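Local coordinates for putative transcriptional regulator MarR (Geobacillus stearothermophilus, PDB 2RDP), which probably binds DNA as a dimer through winged helix-turn-helix domains and thereby regulates transcription, as other MarR-family proteins do, at residues A[87-92]-A[99-104]; A[38-43]-A[107-112]; A[57-62]-A[72-77]. One frame throughout, in Å; residues are numbered along the deposited sequence. Where two conformers were deposited one is given.

Contact 1: residues A[87-92]-A[99-104]; sequences ARVRDE and RIRLLE
V89 sets CG1 anti to its backbone N and R101 sets CG likewise (chi1 160°), then bends at chi3 (-57°), so the guanidinium of R101 folds back over the valine. This is the antiparallel beta hairpin that forms the wing of the winged helix-turn-helix domain. V89 CG2 sits over one face of the R101 guanidinium, offset toward its rim and 3.9 Å from CZ, while R101 NH2 makes a salt bridge with D56. Two hydrogen-bonded pairs, A87 with R101 and V89 with R99, tie the strands. R101 N to A87 O is the straighter bond of its pair, 2.8 Å and nearly along the C=O axis; R99 N approaches V89 O from above the carbonyl plane. Between them lies the non-hydrogen-bonded pair R88 and I100, side by side on the other face, R88 CG 3.8 Å from I100 CD1. From there R88 reaches D78 and E81 of helix 70-82. Near the open end of the hairpin, A87 CB rests on L103 CD2. Toward the tip, R99 and D91 form a salt bridge, their flat groups 77° apart: D91 OD2 lies 2.7 Å from R99 NH1 and 3.2 Å from R99 NH2, both weak, bent hydrogen bonds.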
ATOM      1  N   ALA A  87       0.306 -25.407   8.093  1.00 50.52           N
ATOM      2  CA  ALA A  87       0.490 -26.794   7.671  1.00 51.81           C
ATOM      3  C   ALA A  87      -0.229 -26.989   6.344  1.00 52.69           C
ATOM      4  O   ALA A  87      -1.144 -26.235   6.009  1.00 52.91           O
ATOM      5  CB  ALA A  87      -0.065 -27.766   8.721  1.00 50.64           C
ATOM      6  N   ARG A  88       0.213 -27.976   5.579  1.00 54.13           N
ATOM      7  CA  ARG A  88      -0.503 -28.414   4.382  1.00 55.69           C
ATOM      8  C   ARG A  88      -1.439 -29.566   4.735  1.00 56.30           C
ATOM      9  O   ARG A  88      -1.043 -30.504   5.415  1.00 55.98           O
ATOM     10  CB  ARG A  88       0.495 -28.862   3.323  1.00 56.03           C
ATOM     11  CG  ARG A  88       1.166 -27.725   2.591  1.00 56.77           C
ATOM     12  CD  ARG A  88       2.152 -28.290   1.608  1.00 58.19           C
ATOM     13  NE  ARG A  88       2.374 -27.388   0.467  1.00 59.35           N
ATOM     14  CZ  ARG A  88       3.428 -26.587   0.327  1.00 58.06           C
ATOM     15  NH1 ARG A  88       3.538 -25.836  -0.760  1.00 56.83           N
ATOM     16  NH2 ARG A  88       4.370 -26.538   1.268  1.00 57.85           N
ATOM     17  N   VAL A  89      -2.690 -29.482   4.303  1.00 57.54           N
ATOM     18  CA  VAL A  89      -3.695 -30.465   4.696  1.00 58.84           C
ATOM     19  C   VAL A  89      -4.485 -30.893   3.486  1.00 60.11           C
ATOM     20  O   VAL A  89      -5.188 -30.078   2.888  1.00 59.99           O
ATOM     21  CB  VAL A  89      -4.699 -29.888   5.760  1.00 58.76           C
ATOM     22  CG1 VAL A  89      -5.748 -30.954   6.141  1.00 59.29           C
ATOM     23  CG2 VAL A  89      -3.976 -29.416   7.007  1.00 57.69           C
ATOM     24  N   ARG A  90      -4.400 -32.169   3.131  1.00 62.16           N
ATOM     25  CA  ARG A  90      -5.194 -32.657   2.013  1.00 64.88           C
ATOM     26  C   ARG A  90      -6.624 -32.971   2.407  1.00 66.27           C
ATOM     27  O   ARG A  90      -6.900 -33.255   3.568  1.00 66.39           O
ATOM     28  CB  ARG A  90      -4.546 -33.857   1.319  1.00 65.09           C
ATOM     29  CG  ARG A  90      -4.214 -35.038   2.193  1.00 67.78           C
ATOM     30  CD  ARG A  90      -3.730 -36.185   1.315  1.00 72.01           C
ATOM     31  NE  ARG A  90      -2.810 -35.697   0.282  1.00 73.49           N
ATOM     32  CZ  ARG A  90      -1.497 -35.919   0.274  1.00 74.17           C
ATOM     33  NH1 ARG A  90      -0.760 -35.421  -0.711  1.00 72.69           N
ATOM     34  NH2 ARG A  90      -0.923 -36.649   1.239  1.00 74.45           N
ATOM     35  N   ASP A  91      -7.531 -32.897   1.434  1.00 68.39           N
ATOM     36  CA  ASP A  91      -8.904 -33.365   1.624  1.00 70.63           C
ATOM     37  C   ASP A  91      -8.952 -34.846   1.987  1.00 71.60           C
ATOM     38  O   ASP A  91      -8.097 -35.643   1.560  1.00 71.78           O
ATOM     39  CB  ASP A  91      -9.744 -33.147   0.363  1.00 70.85           C
ATOM     40  CG  ASP A  91     -10.629 -31.922   0.460  1.00 72.69           C
ATOM     41  OD1 ASP A  91     -11.282 -31.707   1.514  1.00 74.25           O
ATOM     42  OD2 ASP A  91     -10.682 -31.168  -0.530  1.00 73.73           O
ATOM     43  N   GLU A  92      -9.949 -35.212   2.785  1.00 72.89           N
ATOM     44  CA  GLU A  92     -10.246 -36.616   3.003  1.00 74.07           C
ATOM     45  C   GLU A  92     -10.964 -37.109   1.744  1.00 74.69           C
ATOM     46  O   GLU A  92     -10.714 -38.223   1.275  1.00 74.72           O
ATOM     47  CB  GLU A  92     -11.108 -36.797   4.254  1.00 74.44           C
ATOM     48  CG  GLU A  92     -10.641 -35.962   5.459  1.00 75.19           C
ATOM     49  CD  GLU A  92     -11.559 -36.094   6.669  1.00 76.62           C
ATOM     50  OE1 GLU A  92     -11.921 -37.246   7.027  1.00 76.55           O
ATOM     51  OE2 GLU A  92     -11.907 -35.039   7.261  1.00 76.55           O
ATOM     52  N   ARG A  99      -4.649 -28.065   0.948  1.00 50.82           N
ATOM     53  CA  ARG A  99      -4.909 -26.708   1.394  1.00 50.80           C
ATOM     54  C   ARG A  99      -3.905 -26.287   2.457  1.00 50.73           C
ATOM     55  O   ARG A  99      -3.355 -27.126   3.160  1.00 50.80           O
ATOM     56  CB  ARG A  99      -6.327 -26.575   1.945  1.00 50.82           C
ATOM     57  CG  ARG A  99      -7.391 -26.722   0.903  1.00 51.67           C
ATOM     58  CD  ARG A  99      -8.779 -26.466   1.453  1.00 53.32           C
ATOM     59  NE  ARG A  99      -9.769 -26.704   0.405  1.00 53.73           N
ATOM     60  CZ  ARG A  99     -10.335 -27.888   0.162  1.00 55.70           C
ATOM     61  NH1 ARG A  99     -10.029 -28.957   0.902  1.00 53.45           N
ATOM     62  NH2 ARG A  99     -11.214 -28.006  -0.824  1.00 55.04           N
ATOM     63  N   ILE A 100      -3.690 -24.980   2.566  1.00 51.00           N
ATOM     64  CA  ILE A 100      -2.849 -24.402   3.580  1.00 51.12           C
ATOM     65  C   ILE A 100      -3.754 -24.071   4.750  1.00 52.34           C
ATOM     66  O   ILE A 100      -4.807 -23.461   4.579  1.00 53.14           O
ATOM     67  CB  ILE A 100      -2.131 -23.111   3.077  1.00 51.31           C
ATOM     68  CG1 ILE A 100      -1.489 -23.322   1.694  1.00 49.58           C
ATOM     69  CG2 ILE A 100      -1.098 -22.635   4.081  1.00 49.46           C
ATOM     70  CD1 ILE A 100      -0.779 -24.686   1.525  1.00 50.46           C
ATOM     71  N   ARG A 101      -3.347 -24.496   5.939  1.00 52.78           N
ATOM     72  CA  ARG A 101      -4.090 -24.223   7.154  1.00 52.89           C
ATOM     73  C   ARG A 101      -3.224 -23.465   8.148  1.00 53.16           C
ATOM     74  O   ARG A 101      -2.107 -23.893   8.477  1.00 53.10           O
ATOM     75  CB  ARG A 101      -4.546 -25.529   7.788  1.00 52.59           C
ATOM     76  CG  ARG A 101      -4.892 -25.421   9.255  1.00 53.81           C
ATOM     77  CD  ARG A 101      -5.381 -26.757   9.774  1.00 55.50           C
ATOM     78  NE  ARG A 101      -6.523 -27.215   8.985  1.00 55.87           N
ATOM     79  CZ  ARG A 101      -7.095 -28.411   9.100  1.00 56.62           C
ATOM     80  NH1 ARG A 101      -6.646 -29.294   9.995  1.00 55.67           N
ATOM     81  NH2 ARG A 101      -8.126 -28.721   8.316  1.00 56.09           N
ATOM     82  N   LEU A 102      -3.773 -22.362   8.641  1.00 52.91           N
ATOM     83  CA  LEU A 102      -3.202 -21.610   9.729  1.00 53.54           C
ATOM     84  C   LEU A 102      -3.027 -22.459  10.978  1.00 54.00           C
ATOM     85  O   LEU A 102      -4.014 -22.938  11.564  1.00 54.69           O
ATOM     86  CB  LEU A 102      -4.129 -20.426  10.041  1.00 53.64           C
ATOM     87  CG  LEU A 102      -3.558 -19.256  10.836  1.00 53.06           C
ATOM     88  CD1 LEU A 102      -2.302 -18.691  10.153  1.00 48.69           C
ATOM     89  CD2 LEU A 102      -4.644 -18.179  11.067  1.00 50.59           C
ATOM     90  N   LEU A 103      -1.774 -22.642  11.390  1.00 54.26           N
ATOM     91  CA  LEU A 103      -1.472 -23.230  12.700  1.00 54.48           C
ATOM     92  C   LEU A 103      -1.577 -22.211  13.857  1.00 55.15           C
ATOM     93  O   LEU A 103      -1.514 -20.997  13.644  1.00 55.08           O
ATOM     94  CB  LEU A 103      -0.088 -23.882  12.681  1.00 54.11           C
ATOM     95  CG  LEU A 103       0.023 -25.070  11.729  1.00 53.87           C
ATOM     96  CD1 LEU A 103       1.381 -25.728  11.873  1.00 52.46           C
ATOM     97  CD2 LEU A 103      -1.102 -26.052  12.005  1.00 53.62           C
ATOM     98  N   GLU A 104      -1.704 -22.711  15.083  1.00 56.44           N
ATOM     99  CA  GLU A 104      -1.860 -21.859  16.265  1.00 57.46           C
ATOM    100  C   GLU A 104      -0.731 -20.847  16.398  1.00 56.87           C
ATOM    101  O   GLU A 104      -0.981 -19.720  16.805  1.00 56.56           O
ATOM    102  CB  GLU A 104      -1.957 -22.695  17.548  1.00 58.08           C
ATOM    103  CG  GLU A 104      -2.186 -21.873  18.830  1.00 62.49           C
ATOM    104  CD  GLU A 104      -2.183 -22.742  20.078  1.00 69.69           C
ATOM    105  OE1 GLU A 104      -2.023 -23.988  19.961  1.00 73.46           O
ATOM    106  OE2 GLU A 104      -2.344 -22.193  21.193  1.00 73.44           O
TER

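Contact 2: residues A[38-43]-A[107-112]; sequences YPITPP and ERIIEE. With NA (sodium ion), chain B.
I109 carries the close-packed part of this contact, its two branches meeting two residues of the loop 38-41. I109 CG2, anti to the backbone N, meets I40 CD1 tip to tip at 3.8 Å; I109 CD1, at the end of the other branch, meets P39 CG at 3.9 Å. I40 puts CG1 in the crowded position between its backbone N and carbonyl carbon (chi1 57°), then extends (chi2 171°), which carries CD1 toward helix 104-124, where I110 CG2 lies farther off at 4.4 Å. L85 touches both I40 and I109. The solvent side belongs to Y38, partly exposed, and E112, exposed. The extended E112 chain crosses the ring obliquely at its edge, its CG 3.7 Å from Y38 OH, with the carboxylate plane turned 71° from the ring; V113 and K116, farther along helix 104-124, also touch Y38. The backbone of the loop faces a sodium ion, bound by Y38 O at 2.6 Å and I40 O at 2.7 Å, with L35 O as a third carbonyl ligand. The arrangement is a carbonyl-lined cation site in the loop between helices 10-35 and 42-54, packed against the long helix that follows the wing in the MarR fold.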
ATOM      1  N   TYR A  38       8.094  -8.646  15.108  1.00 56.47           N
ATOM      2  CA  TYR A  38       7.487  -9.955  14.900  1.00 56.16           C
ATOM      3  C   TYR A  38       8.319 -10.800  13.978  1.00 56.66           C
ATOM      4  O   TYR A  38       8.924 -10.268  13.042  1.00 57.19           O
ATOM      5  CB  TYR A  38       6.050  -9.806  14.374  1.00 55.82           C
ATOM      6  CG  TYR A  38       5.206  -9.090  15.400  1.00 55.91           C
ATOM      7  CD1 TYR A  38       4.693  -9.765  16.516  1.00 52.94           C
ATOM      8  CD2 TYR A  38       4.997  -7.717  15.302  1.00 55.59           C
ATOM      9  CE1 TYR A  38       3.973  -9.083  17.485  1.00 55.92           C
ATOM     10  CE2 TYR A  38       4.276  -7.035  16.258  1.00 57.15           C
ATOM     11  CZ  TYR A  38       3.764  -7.711  17.337  1.00 57.05           C
ATOM     12  OH  TYR A  38       3.051  -6.990  18.249  1.00 58.59           O
ATOM     13  N   PRO A  39       8.350 -12.130  14.223  1.00 57.03           N
ATOM     14  CA  PRO A  39       9.209 -12.974  13.397  1.00 57.42           C
ATOM     15  C   PRO A  39       8.633 -13.329  12.017  1.00 57.73           C
ATOM     16  O   PRO A  39       9.009 -14.342  11.457  1.00 59.06           O
ATOM     17  CB  PRO A  39       9.422 -14.227  14.280  1.00 57.32           C
ATOM     18  CG  PRO A  39       8.160 -14.321  15.080  1.00 56.62           C
ATOM     19  CD  PRO A  39       7.641 -12.913  15.264  1.00 56.82           C
ATOM     20  N   ILE A  40       7.750 -12.508  11.458  1.00 57.74           N
ATOM     21  CA  ILE A  40       7.280 -12.725  10.085  1.00 57.24           C
ATOM     22  C   ILE A  40       7.652 -11.551   9.197  1.00 57.24           C
ATOM     23  O   ILE A  40       8.030 -10.474   9.699  1.00 57.44           O
ATOM     24  CB  ILE A  40       5.761 -12.957  10.025  1.00 57.77           C
ATOM     25  CG1 ILE A  40       5.007 -11.773  10.651  1.00 56.62           C
ATOM     26  CG2 ILE A  40       5.413 -14.305  10.708  1.00 57.24           C
ATOM     27  CD1 ILE A  40       3.521 -11.809  10.458  1.00 56.01           C
ATOM     28  N   THR A  41       7.575 -11.764   7.892  1.00 56.80           N
ATOM     29  CA  THR A  41       7.868 -10.727   6.925  1.00 57.04           C
ATOM     30  C   THR A  41       6.542 -10.158   6.396  1.00 57.61           C
ATOM     31  O   THR A  41       5.473 -10.735   6.659  1.00 58.11           O
ATOM     32  CB  THR A  41       8.769 -11.266   5.772  1.00 56.86           C
ATOM     33  OG1 THR A  41       8.026 -12.168   4.944  1.00 58.11           O
ATOM     34  CG2 THR A  41       9.967 -11.991   6.349  1.00 56.04           C
ATOM     35  N   PRO A  42       6.585  -9.021   5.659  1.00 57.59           N
ATOM     36  CA  PRO A  42       5.339  -8.486   5.101  1.00 57.40           C
ATOM     37  C   PRO A  42       4.490  -9.434   4.233  1.00 56.61           C
ATOM     38  O   PRO A  42       3.277  -9.451   4.413  1.00 57.48           O
ATOM     39  CB  PRO A  42       5.800  -7.267   4.302  1.00 57.37           C
ATOM     40  CG  PRO A  42       7.041  -6.877   4.923  1.00 58.31           C
ATOM     41  CD  PRO A  42       7.725  -8.139   5.360  1.00 57.37           C
ATOM     42  N   PRO A  43       5.097 -10.195   3.289  1.00 56.06           N
ATOM     43  CA  PRO A  43       4.229 -11.129   2.524  1.00 54.94           C
ATOM     44  C   PRO A  43       3.689 -12.317   3.362  1.00 55.17           C
ATOM     45  O   PRO A  43       2.609 -12.855   3.036  1.00 55.89           O
ATOM     46  CB  PRO A  43       5.123 -11.613   1.383  1.00 54.77           C
ATOM     47  CG  PRO A  43       6.361 -10.805   1.460  1.00 55.86           C
ATOM     48  CD  PRO A  43       6.498 -10.272   2.844  1.00 55.13           C
ATOM     49  N   GLU A 107      -1.405 -18.087  13.785  1.00 57.73           N
ATOM     50  CA  GLU A 107      -2.580 -17.306  14.215  1.00 59.13           C
ATOM     51  C   GLU A 107      -2.282 -16.378  15.386  1.00 58.90           C
ATOM     52  O   GLU A 107      -2.708 -15.241  15.388  1.00 59.01           O
ATOM     53  CB  GLU A 107      -3.749 -18.217  14.599  1.00 59.57           C
ATOM     54  CG  GLU A 107      -5.073 -17.487  14.590  1.00 64.17           C
ATOM     55  CD  GLU A 107      -6.157 -18.228  15.325  1.00 69.92           C
ATOM     56  OE1 GLU A 107      -5.806 -19.190  16.035  1.00 71.86           O
ATOM     57  OE2 GLU A 107      -7.353 -17.834  15.218  1.00 72.99           O
ATOM     58  N   ARG A 108      -1.541 -16.879  16.363  0.70 59.08           N
ATOM     59  CA  ARG A 108      -1.184 -16.103  17.538  0.70 59.53           C
ATOM     60  C   ARG A 108      -0.466 -14.820  17.117  0.70 59.15           C
ATOM     61  O   ARG A 108      -0.867 -13.735  17.530  0.70 59.54           O
ATOM     62  CB  ARG A 108      -0.329 -16.947  18.499  0.70 59.68           C
ATOM     63  CG  ARG A 108      -0.923 -17.099  19.876  0.70 61.92           C
ATOM     64  CD  ARG A 108       0.151 -17.457  20.874  0.70 65.50           C
ATOM     65  NE  ARG A 108       0.012 -18.818  21.392  0.70 67.88           N
ATOM     66  CZ  ARG A 108      -0.535 -19.111  22.575  0.70 69.17           C
ATOM     67  NH1 ARG A 108      -1.008 -18.141  23.359  0.70 69.33           N
ATOM     68  NH2 ARG A 108      -0.617 -20.373  22.981  0.70 69.11           N
ATOM     69  N   ILE A 109       0.557 -14.954  16.267  1.00 58.75           N
ATOM     70  CA  ILE A 109       1.325 -13.816  15.738  1.00 58.29           C
ATOM     71  C   ILE A 109       0.488 -12.779  14.963  1.00 58.50           C
ATOM     72  O   ILE A 109       0.578 -11.582  15.237  1.00 58.57           O
ATOM     73  CB  ILE A 109       2.500 -14.305  14.836  1.00 58.15           C
ATOM     74  CG1 ILE A 109       3.599 -14.933  15.677  1.00 56.83           C
ATOM     75  CG2 ILE A 109       3.119 -13.156  14.040  1.00 56.99           C
ATOM     76  CD1 ILE A 109       4.545 -15.735  14.859  1.00 56.10           C
ATOM     77  N   ILE A 110      -0.311 -13.216  13.997  1.00 58.66           N
ATOM     78  CA  ILE A 110      -1.078 -12.262  13.231  1.00 59.25           C
ATOM     79  C   ILE A 110      -2.166 -11.550  13.956  1.00 59.59           C
ATOM     80  O   ILE A 110      -2.434 -10.410  13.653  1.00 60.12           O
ATOM     81  CB  ILE A 110      -1.717 -12.811  11.978  1.00 59.88           C
ATOM     82  CG1 ILE A 110      -2.522 -14.062  12.275  1.00 58.94           C
ATOM     83  CG2 ILE A 110      -0.685 -12.906  10.896  1.00 62.16           C
ATOM     84  CD1 ILE A 110      -3.448 -14.361  11.211  1.00 62.55           C
ATOM     85  N   GLU A 111      -2.821 -12.231  14.875  1.00 60.65           N
ATOM     86  CA  GLU A 111      -3.769 -11.588  15.766  1.00 61.60           C
ATOM     87  C   GLU A 111      -3.108 -10.482  16.584  1.00 60.94           C
ATOM     88  O   GLU A 111      -3.724  -9.458  16.890  1.00 60.54           O
ATOM     89  CB  GLU A 111      -4.349 -12.627  16.715  1.00 62.33           C
ATOM     90  CG  GLU A 111      -5.243 -13.636  16.005  1.00 66.00           C
ATOM     91  CD  GLU A 111      -6.169 -14.385  16.965  1.00 71.89           C
ATOM     92  OE1 GLU A 111      -5.710 -14.908  18.036  1.00 69.65           O
ATOM     93  OE2 GLU A 111      -7.376 -14.430  16.613  1.00 75.54           O
ATOM     94  N   GLU A 112      -1.856 -10.719  16.952  1.00 60.07           N
ATOM     95  CA  GLU A 112      -1.086  -9.756  17.683  1.00 59.34           C
ATOM     96  C   GLU A 112      -0.675  -8.580  16.806  1.00 58.08           C
ATOM     97  O   GLU A 112      -0.696  -7.445  17.254  1.00 58.01           O
ATOM     98  CB  GLU A 112       0.135 -10.450  18.248  1.00 60.23           C
ATOM     99  CG  GLU A 112       0.821  -9.673  19.323  1.00 64.89           C
ATOM    100  CD  GLU A 112       1.821 -10.490  20.101  1.00 70.97           C
ATOM    101  OE1 GLU A 112       2.018 -11.712  19.812  1.00 71.91           O
ATOM    102  OE2 GLU A 112       2.416  -9.876  21.018  1.00 74.34           O
TER
HETATM  103 NA    NA B 148       9.802  -8.930  11.046  1.00 35.28          NA

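Contact 3: residues A[57-62]-A[72-77]; sequences LTVGEL and TTTDLV
From its CB, V59 sends CG1 anti to the backbone N (chi1 171°) and CG2 anti to the carbonyl carbon. V59 CG1 slips past the T73 side chain, which points the opposite way, and comes to 3.9 Å from T73 CG2; it also touches T74 OG1 at 3.6 Å, the two side chains crossing at about a right angle. V59 CG2 turns to V77 CG2, a looser approach of 4.4 Å. One turn on, L62 has CG anti to its N (chi1 -177°), so CG lies 4.0 Å from T73 CG2 and CD2 meets V77 CG2 at 3.8 Å. T73 CG2 thus touches both V59 and L62. The two segments belong to the helix-turn-helix of the winged-helix domain: helix 59-66 leads into helix 70-82, which by position is the recognition helix and so probably enters the DNA major groove. Both threonine hydroxyls bond to carbonyls four residues back, T73 OG1 to A69 O and T74 OG1 to C70 O, while T73 CG2, anti to its backbone N, faces the apolar side chains. W50 of helix 42-54 touches L62, and I100 of the wing touches V59 and V77. At the start of helix 59-66, T58 and E61 form a capping box: E61 N donates to T58 OG1 at 3.0 Å, and T58 N donates to the anti lone pair of E61 OE2.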
ATOM      1  N   LEU A  57      -6.899 -22.447   2.505  1.00 52.23           N
ATOM      2  CA  LEU A  57      -6.824 -22.034   1.082  1.00 51.34           C
ATOM      3  C   LEU A  57      -5.843 -22.912   0.357  1.00 50.94           C
ATOM      4  O   LEU A  57      -4.835 -23.289   0.927  1.00 51.29           O
ATOM      5  CB  LEU A  57      -6.352 -20.582   0.937  1.00 51.20           C
ATOM      6  CG  LEU A  57      -7.219 -19.438   1.494  1.00 50.01           C
ATOM      7  CD1 LEU A  57      -6.514 -18.139   1.268  1.00 50.44           C
ATOM      8  CD2 LEU A  57      -8.624 -19.403   0.863  1.00 49.35           C
ATOM      9  N   THR A  58      -6.128 -23.257  -0.892  1.00 50.52           N
ATOM     10  CA  THR A  58      -5.119 -23.908  -1.717  1.00 50.14           C
ATOM     11  C   THR A  58      -4.079 -22.860  -2.091  1.00 50.30           C
ATOM     12  O   THR A  58      -4.303 -21.673  -1.909  1.00 50.75           O
ATOM     13  CB  THR A  58      -5.726 -24.547  -2.985  1.00 49.98           C
ATOM     14  OG1 THR A  58      -6.201 -23.520  -3.850  1.00 50.80           O
ATOM     15  CG2 THR A  58      -6.897 -25.490  -2.642  1.00 48.68           C
ATOM     16  N   VAL A  59      -2.932 -23.281  -2.595  1.00 50.61           N
ATOM     17  CA  VAL A  59      -1.903 -22.341  -3.040  1.00 50.94           C
ATOM     18  C   VAL A  59      -2.445 -21.549  -4.234  1.00 50.73           C
ATOM     19  O   VAL A  59      -2.167 -20.368  -4.386  1.00 50.99           O
ATOM     20  CB  VAL A  59      -0.572 -23.080  -3.436  1.00 51.23           C
ATOM     21  CG1 VAL A  59       0.395 -22.137  -4.096  1.00 53.45           C
ATOM     22  CG2 VAL A  59       0.102 -23.731  -2.231  1.00 51.46           C
ATOM     23  N   GLY A  60      -3.211 -22.202  -5.099  1.00 50.07           N
ATOM     24  CA  GLY A  60      -3.867 -21.488  -6.167  1.00 50.41           C
ATOM     25  C   GLY A  60      -4.803 -20.395  -5.660  1.00 51.17           C
ATOM     26  O   GLY A  60      -4.781 -19.292  -6.170  1.00 51.95           O
ATOM     27  N   GLU A  61      -5.617 -20.685  -4.653  1.00 51.22           N
ATOM     28  CA  GLU A  61      -6.528 -19.689  -4.108  1.00 52.12           C
ATOM     29  C   GLU A  61      -5.774 -18.569  -3.424  1.00 52.35           C
ATOM     30  O   GLU A  61      -6.115 -17.388  -3.562  1.00 53.43           O
ATOM     31  CB  GLU A  61      -7.475 -20.322  -3.107  1.00 52.14           C
ATOM     32  CG  GLU A  61      -8.251 -21.445  -3.698  1.00 55.92           C
ATOM     33  CD  GLU A  61      -9.259 -22.024  -2.737  1.00 60.31           C
ATOM     34  OE1 GLU A  61     -10.435 -22.107  -3.151  1.00 63.87           O
ATOM     35  OE2 GLU A  61      -8.885 -22.403  -1.597  1.00 60.66           O
ATOM     36  N   LEU A  62      -4.733 -18.933  -2.701  1.00 52.38           N
ATOM     37  CA  LEU A  62      -3.954 -17.959  -1.967  1.00 52.85           C
ATOM     38  C   LEU A  62      -3.251 -17.028  -2.933  1.00 52.12           C
ATOM     39  O   LEU A  62      -3.253 -15.815  -2.767  1.00 52.66           O
ATOM     40  CB  LEU A  62      -2.945 -18.673  -1.025  1.00 53.47           C
ATOM     41  CG  LEU A  62      -2.069 -17.792  -0.116  1.00 54.69           C
ATOM     42  CD1 LEU A  62      -2.948 -16.876   0.752  1.00 55.96           C
ATOM     43  CD2 LEU A  62      -1.191 -18.631   0.794  1.00 57.37           C
ATOM     44  N   THR A  72       5.978 -18.284  -6.781  1.00 50.58           N
ATOM     45  CA  THR A  72       6.178 -17.333  -5.658  1.00 50.05           C
ATOM     46  C   THR A  72       5.384 -17.718  -4.428  1.00 50.56           C
ATOM     47  O   THR A  72       5.913 -17.684  -3.303  1.00 52.34           O
ATOM     48  CB  THR A  72       5.775 -15.899  -6.072  1.00 49.84           C
ATOM     49  OG1 THR A  72       6.311 -15.623  -7.372  1.00 49.18           O
ATOM     50  CG2 THR A  72       6.296 -14.841  -5.076  1.00 48.72           C
ATOM     51  N   THR A  73       4.113 -18.072  -4.614  1.00 49.62           N
ATOM     52  CA  THR A  73       3.279 -18.393  -3.484  1.00 48.83           C
ATOM     53  C   THR A  73       3.706 -19.703  -2.815  1.00 48.76           C
ATOM     54  O   THR A  73       3.581 -19.846  -1.624  1.00 48.75           O
ATOM     55  CB  THR A  73       1.812 -18.464  -3.881  1.00 49.37           C
ATOM     56  OG1 THR A  73       1.493 -17.293  -4.633  1.00 50.97           O
ATOM     57  CG2 THR A  73       0.925 -18.553  -2.635  1.00 45.60           C
ATOM     58  N   THR A  74       4.226 -20.638  -3.595  1.00 48.99           N
ATOM     59  CA  THR A  74       4.669 -21.939  -3.097  1.00 49.28           C
ATOM     60  C   THR A  74       5.919 -21.786  -2.242  1.00 50.08           C
ATOM     61  O   THR A  74       6.015 -22.420  -1.225  1.00 49.90           O
ATOM     62  CB  THR A  74       4.912 -22.922  -4.299  1.00 49.33           C
ATOM     63  OG1 THR A  74       3.695 -23.071  -5.046  1.00 48.21           O
ATOM     64  CG2 THR A  74       5.439 -24.298  -3.846  1.00 46.97           C
ATOM     65  N   ASP A  75       6.884 -20.976  -2.689  1.00 52.23           N
ATOM     66  CA  ASP A  75       8.090 -20.671  -1.899  1.00 53.99           C
ATOM     67  C   ASP A  75       7.734 -20.015  -0.570  1.00 54.44           C
ATOM     68  O   ASP A  75       8.339 -20.299   0.451  1.00 56.30           O
ATOM     69  CB  ASP A  75       9.043 -19.755  -2.665  1.00 53.96           C
ATOM     70  CG  ASP A  75       9.662 -20.428  -3.927  1.00 56.65           C
ATOM     71  OD1 ASP A  75       9.581 -21.674  -4.096  1.00 56.27           O
ATOM     72  OD2 ASP A  75      10.242 -19.680  -4.761  1.00 58.29           O
ATOM     73  N   LEU A  76       6.751 -19.128  -0.586  1.00 55.00           N
ATOM     74  CA  LEU A  76       6.286 -18.448   0.623  1.00 54.05           C
ATOM     75  C   LEU A  76       5.636 -19.430   1.609  1.00 53.48           C
ATOM     76  O   LEU A  76       5.979 -19.460   2.797  1.00 52.91           O
ATOM     77  CB  LEU A  76       5.325 -17.330   0.225  1.00 53.83           C
ATOM     78  CG  LEU A  76       4.712 -16.456   1.325  1.00 55.47           C
ATOM     79  CD1 LEU A  76       5.747 -15.542   1.924  1.00 54.66           C
ATOM     80  CD2 LEU A  76       3.632 -15.631   0.668  1.00 56.97           C
ATOM     81  N   VAL A  77       4.702 -20.229   1.098  1.00 53.20           N
ATOM     82  CA  VAL A  77       4.062 -21.267   1.869  1.00 52.40           C
ATOM     83  C   VAL A  77       5.125 -22.232   2.425  1.00 53.70           C
ATOM     84  O   VAL A  77       5.132 -22.502   3.614  1.00 53.47           O
ATOM     85  CB  VAL A  77       2.960 -21.966   1.058  1.00 52.27           C
ATOM     86  CG1 VAL A  77       2.421 -23.229   1.788  1.00 48.14           C
ATOM     87  CG2 VAL A  77       1.833 -20.977   0.795  1.00 50.41           C
TER

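How the contacts relate
Along the chain, contact 3 closes before contact 1 opens, and both are nested within the loop closed by contact 2. Contacts 1 and 3 lie closest, about 12 Å between centres: helix 70-82 runs on into strand 86-90, I100 N probably hydrogen-bonds to L57 O, and I100 CD1 packs on V77 CG1, setting the wing against the helix-turn-helix. Contact 2 lies, centre to centre, about 18 Å from contact 1 and 17 Å from contact 3. L102, leaving the wing, packs on E107 and I110 of helix 104-124, and P43 touches L76. Helix 42-54 and helix 104-124 thus connect the sodium-binding loop with the probable DNA-binding elements.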